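Local coordinates for protein 3-chlorocatechol 1,2-dioxygenase (Rhodococcus opacus, PDB 2BOY) that probably cleaves the aromatic ring of catechols such as 3-chlorocatechol between the two hydroxylated carbons, using a ferric iron, at residues S66-F79 with I195-Y209. Numbering follows the deposited sequence.
Sequences SNRGSQSSIQGPYF and IIAKEGYESLTTQLY. With BHO (benzhydroxamic acid), chain J.
Glu202, in the loop of the beta-hairpin formed by strands 187-197 and 204-210 in the beta core of this intradiol dioxygenase, lays its carboxylate over one face of the Arg68 guanidinium, the two planes 25° apart. Glu202 OE2 sits 3.5 Å from Arg68 NE, well out of the guanidinium plane, so the salt bridge is one of charge alone; Arg68 NH1 turns instead to the backbone carbonyl O of Lys253 and the C-terminal carboxylate of Val254. At the far end of the contact, the Phe79 ring receives Ile195 CD1 almost over its centroid, a CH-pi contact of 4.0 Å. Between these two contacts, the irregular chain 66-79 runs alongside strand 204-210, then turns back beyond Gln75 so that Phe79 meets Ile195. Ser73 N gives a nearly straight hydrogen bond to Thr205 O, while the Thr206 hydroxyl, swung opposite its backbone N (chi1 -167°), reaches Gln71 O from OG1 at 2.9 Å. A water also joins Ile74 O to Thr206 O. The Leu204 methyls divide two serines: CD2 meets Ser70 OG, bonded to Thr250 N, at 3.4 Å, and CD1 meets Ser72 CB at 3.7 Å. Ile74 CD1 packs 3.7 Å from C2 of benzhydroxamic acid. Gln207, beside the iron ligands His191 and His193, is held at both ends of its amide: Arg188 NH1 bonds OE1, and Gln207 NE2 donates at 177° to Ile74 O, 3.1 Å away, approaching that carbonyl from above its plane.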
# COMPACT_ATOMS: atom_id res chain seq x y z
N SER A 66 19.39 3.30 18.75
CA SER A 66 19.25 3.27 20.20
C SER A 66 19.68 1.96 20.87
O SER A 66 19.37 1.76 22.03
CB SER A 66 17.78 3.51 20.59
OG SER A 66 17.39 4.84 20.28
N ASN A 67 20.31 1.05 20.12
CA ASN A 67 20.72 -0.27 20.67
C ASN A 67 21.64 -0.10 21.87
O ASN A 67 22.55 0.74 21.82
CB ASN A 67 21.51 -1.06 19.61
CG ASN A 67 20.58 -1.76 18.60
OD1 ASN A 67 19.35 -1.69 18.71
ND2 ASN A 67 21.18 -2.38 17.59
N ARG A 68 21.43 -0.90 22.92
CA ARG A 68 22.39 -0.93 24.05
C ARG A 68 23.22 -2.19 24.02
O ARG A 68 24.08 -2.40 24.90
CB ARG A 68 21.63 -0.87 25.36
CG ARG A 68 20.80 0.40 25.50
CD ARG A 68 20.17 0.54 26.85
NE ARG A 68 19.27 1.69 26.88
CZ ARG A 68 18.56 2.06 27.93
NH1 ARG A 68 18.63 1.38 29.07
NH2 ARG A 68 17.76 3.12 27.85
N GLY A 69 22.98 -3.03 23.02
CA GLY A 69 23.74 -4.26 22.93
C GLY A 69 24.31 -4.49 21.55
O GLY A 69 24.60 -3.54 20.82
N SER A 70 24.47 -5.76 21.18
CA SER A 70 25.11 -6.08 19.90
C SER A 70 24.17 -5.86 18.70
O SER A 70 22.99 -5.51 18.88
CB SER A 70 25.71 -7.49 19.95
OG SER A 70 24.71 -8.49 20.14
N GLN A 71 24.69 -6.07 17.48
CA GLN A 71 23.99 -5.66 16.29
C GLN A 71 22.64 -6.37 16.11
O GLN A 71 22.53 -7.56 16.38
CB GLN A 71 24.86 -5.88 15.05
CG GLN A 71 24.24 -5.31 13.73
CD GLN A 71 23.93 -3.79 13.77
OE1 GLN A 71 22.92 -3.36 14.32
NE2 GLN A 71 24.81 -2.99 13.14
N SER A 72 21.64 -5.63 15.65
CA SER A 72 20.26 -6.14 15.57
C SER A 72 19.89 -6.24 14.10
O SER A 72 20.60 -5.70 13.26
CB SER A 72 19.29 -5.16 16.25
OG SER A 72 19.52 -3.86 15.72
N SER A 73 18.74 -6.87 13.80
CA SER A 73 18.23 -6.89 12.43
C SER A 73 16.71 -7.02 12.37
O SER A 73 16.06 -7.09 13.43
CB SER A 73 18.90 -7.98 11.60
OG SER A 73 18.62 -7.76 10.21
N ILE A 74 16.14 -7.03 11.17
CA ILE A 74 14.68 -7.17 11.06
C ILE A 74 14.22 -8.48 11.65
O ILE A 74 14.98 -9.47 11.66
CB ILE A 74 14.14 -7.01 9.62
CG1 ILE A 74 14.59 -8.20 8.73
CG2 ILE A 74 14.61 -5.66 8.97
CD1 ILE A 74 13.94 -8.19 7.35
N GLN A 75 12.98 -8.53 12.10
CA GLN A 75 12.37 -9.80 12.50
C GLN A 75 11.90 -10.60 11.27
O GLN A 75 11.98 -11.84 11.24
CB GLN A 75 11.15 -9.53 13.39
CG GLN A 75 10.53 -10.84 13.93
CD GLN A 75 9.41 -10.62 14.90
OE1 GLN A 75 8.29 -11.11 14.69
NE2 GLN A 75 9.68 -9.86 15.96
N GLY A 76 11.34 -9.90 10.28
CA GLY A 76 10.67 -10.57 9.17
C GLY A 76 9.31 -11.15 9.62
O GLY A 76 8.90 -11.01 10.80
N PRO A 77 8.57 -11.75 8.70
CA PRO A 77 7.17 -12.13 8.95
C PRO A 77 6.93 -13.57 9.35
O PRO A 77 5.75 -13.97 9.48
CB PRO A 77 6.51 -11.88 7.56
CG PRO A 77 7.58 -12.35 6.61
CD PRO A 77 8.94 -11.92 7.27
N TYR A 78 7.99 -14.35 9.56
CA TYR A 78 7.84 -15.78 9.77
C TYR A 78 8.13 -16.29 11.16
O TYR A 78 8.26 -17.51 11.34
CB TYR A 78 8.70 -16.56 8.75
CG TYR A 78 8.29 -16.33 7.31
CD1 TYR A 78 6.99 -15.90 6.98
CD2 TYR A 78 9.18 -16.58 6.29
CE1 TYR A 78 6.63 -15.72 5.61
CE2 TYR A 78 8.84 -16.39 4.95
CZ TYR A 78 7.58 -15.98 4.62
OH TYR A 78 7.31 -15.81 3.26
N PHE A 79 8.21 -15.40 12.16
CA PHE A 79 8.34 -15.89 13.53
C PHE A 79 7.04 -16.56 13.93
O PHE A 79 5.97 -16.06 13.56
CB PHE A 79 8.57 -14.72 14.52
CG PHE A 79 8.57 -15.14 15.96
CD1 PHE A 79 9.56 -16.00 16.45
CD2 PHE A 79 7.59 -14.66 16.84
CE1 PHE A 79 9.55 -16.38 17.79
CE2 PHE A 79 7.58 -15.04 18.22
CZ PHE A 79 8.55 -15.90 18.69
N ILE A 195 15.48 -14.19 18.65
CA ILE A 195 14.94 -13.20 19.62
C ILE A 195 15.50 -13.62 20.96
O ILE A 195 15.33 -14.77 21.37
CB ILE A 195 13.39 -13.18 19.61
CG1 ILE A 195 12.89 -12.54 18.29
CG2 ILE A 195 12.82 -12.34 20.84
CD1 ILE A 195 11.38 -12.76 18.04
N ILE A 196 16.18 -12.69 21.63
CA ILE A 196 16.99 -13.00 22.79
C ILE A 196 16.54 -12.08 23.92
O ILE A 196 16.44 -10.86 23.72
CB ILE A 196 18.47 -12.74 22.45
CG1 ILE A 196 18.85 -13.60 21.20
CG2 ILE A 196 19.41 -13.07 23.65
CD1 ILE A 196 20.15 -13.12 20.54
N ALA A 197 16.27 -12.66 25.08
CA ALA A 197 15.63 -11.90 26.15
C ALA A 197 16.11 -12.34 27.54
O ALA A 197 16.39 -13.52 27.77
CB ALA A 197 14.11 -12.09 26.05
N LYS A 198 16.16 -11.39 28.48
CA LYS A 198 16.40 -11.73 29.87
C LYS A 198 15.84 -10.56 30.69
O LYS A 198 16.05 -9.41 30.33
CB LYS A 198 17.90 -11.88 30.16
CG LYS A 198 18.21 -12.37 31.66
CD LYS A 198 19.73 -12.46 31.91
CE LYS A 198 20.13 -12.57 33.40
NZ LYS A 198 19.49 -13.71 34.07
N GLU A 199 15.08 -10.88 31.73
CA GLU A 199 14.59 -9.87 32.68
C GLU A 199 15.65 -8.87 33.12
O GLU A 199 16.75 -9.24 33.54
CB GLU A 199 13.96 -10.56 33.89
CG GLU A 199 13.29 -9.56 34.83
N GLY A 200 15.31 -7.58 33.00
CA GLY A 200 16.23 -6.49 33.28
C GLY A 200 17.10 -6.02 32.13
O GLY A 200 17.93 -5.12 32.30
N TYR A 201 16.92 -6.63 30.95
CA TYR A 201 17.71 -6.26 29.77
C TYR A 201 16.80 -5.96 28.63
O TYR A 201 15.70 -6.49 28.55
CB TYR A 201 18.68 -7.40 29.38
CG TYR A 201 19.69 -7.61 30.47
CD1 TYR A 201 19.36 -8.35 31.61
CD2 TYR A 201 20.92 -6.99 30.41
CE1 TYR A 201 20.27 -8.51 32.65
CE2 TYR A 201 21.84 -7.15 31.42
CZ TYR A 201 21.50 -7.91 32.54
OH TYR A 201 22.40 -8.04 33.54
N GLU A 202 17.29 -5.13 27.72
CA GLU A 202 16.57 -4.86 26.49
C GLU A 202 16.75 -6.07 25.56
O GLU A 202 17.88 -6.59 25.44
CB GLU A 202 17.14 -3.62 25.83
CG GLU A 202 16.86 -2.37 26.66
CD GLU A 202 17.00 -1.09 25.88
OE1 GLU A 202 17.81 -1.04 24.91
OE2 GLU A 202 16.30 -0.13 26.26
N SER A 203 15.66 -6.50 24.95
CA SER A 203 15.66 -7.71 24.12
C SER A 203 16.41 -7.42 22.85
O SER A 203 16.47 -6.27 22.46
CB SER A 203 14.23 -8.05 23.79
OG SER A 203 13.64 -8.53 24.97
N LEU A 204 16.94 -8.46 22.19
CA LEU A 204 17.64 -8.23 20.96
C LEU A 204 16.97 -9.13 19.91
O LEU A 204 16.83 -10.31 20.14
CB LEU A 204 19.12 -8.62 21.11
CG LEU A 204 19.95 -8.77 19.83
CD1 LEU A 204 19.96 -7.48 19.02
CD2 LEU A 204 21.39 -9.24 20.16
N THR A 205 16.53 -8.54 18.82
CA THR A 205 16.16 -9.29 17.61
C THR A 205 17.21 -9.17 16.55
O THR A 205 17.58 -8.06 16.16
CB THR A 205 14.83 -8.76 17.09
OG1 THR A 205 13.81 -9.06 18.06
CG2 THR A 205 14.37 -9.56 15.78
N THR A 206 17.66 -10.30 16.00
CA THR A 206 18.73 -10.20 15.03
C THR A 206 18.74 -11.43 14.11
O THR A 206 17.91 -12.33 14.25
CB THR A 206 20.10 -9.97 15.79
OG1 THR A 206 21.12 -9.57 14.86
CG2 THR A 206 20.63 -11.23 16.50
N GLN A 207 19.68 -11.43 13.18
CA GLN A 207 19.82 -12.53 12.20
C GLN A 207 21.29 -12.75 12.02
O GLN A 207 22.06 -11.78 12.05
CB GLN A 207 19.29 -12.09 10.85
CG GLN A 207 17.78 -11.93 10.82
CD GLN A 207 17.22 -11.85 9.43
OE1 GLN A 207 17.72 -12.49 8.50
NE2 GLN A 207 16.16 -11.08 9.29
N LEU A 208 21.71 -13.98 11.75
CA LEU A 208 23.13 -14.20 11.44
C LEU A 208 23.21 -14.88 10.08
O LEU A 208 22.43 -15.76 9.81
CB LEU A 208 23.79 -15.07 12.53
CG LEU A 208 23.76 -14.39 13.92
CD1 LEU A 208 24.20 -15.34 15.03
CD2 LEU A 208 24.62 -13.11 13.92
N TYR A 209 24.14 -14.44 9.25
CA TYR A 209 24.31 -14.87 7.86
C TYR A 209 25.64 -15.60 7.74
O TYR A 209 26.41 -15.63 8.69
CB TYR A 209 24.34 -13.65 6.98
CG TYR A 209 23.12 -12.76 7.13
CD1 TYR A 209 23.14 -11.67 7.99
CD2 TYR A 209 21.95 -13.02 6.40
CE1 TYR A 209 22.02 -10.87 8.15
CE2 TYR A 209 20.82 -12.22 6.55
CZ TYR A 209 20.87 -11.15 7.42
OH TYR A 209 19.77 -10.33 7.57
C1 BHO J . 12.15 -12.67 5.79
C2 BHO J . 12.30 -11.20 5.84
C3 BHO J . 11.54 -10.42 4.96
C4 BHO J . 10.69 -11.05 4.04
C5 BHO J . 10.57 -12.43 4.00
C6 BHO J . 11.30 -13.25 4.86
C BHO J . 12.95 -13.50 6.74
O1 BHO J . 13.99 -13.04 7.10
N BHO J . 12.65 -14.71 7.16
O2 BHO J . 11.54 -15.04 7.61
O HOH W 1 17.24 0.36 22.72
O HOH W 2 19.27 -2.39 23.40
O HOH W 3 15.14 -11.96 13.14
O HOH W 4 11.31 -8.54 17.41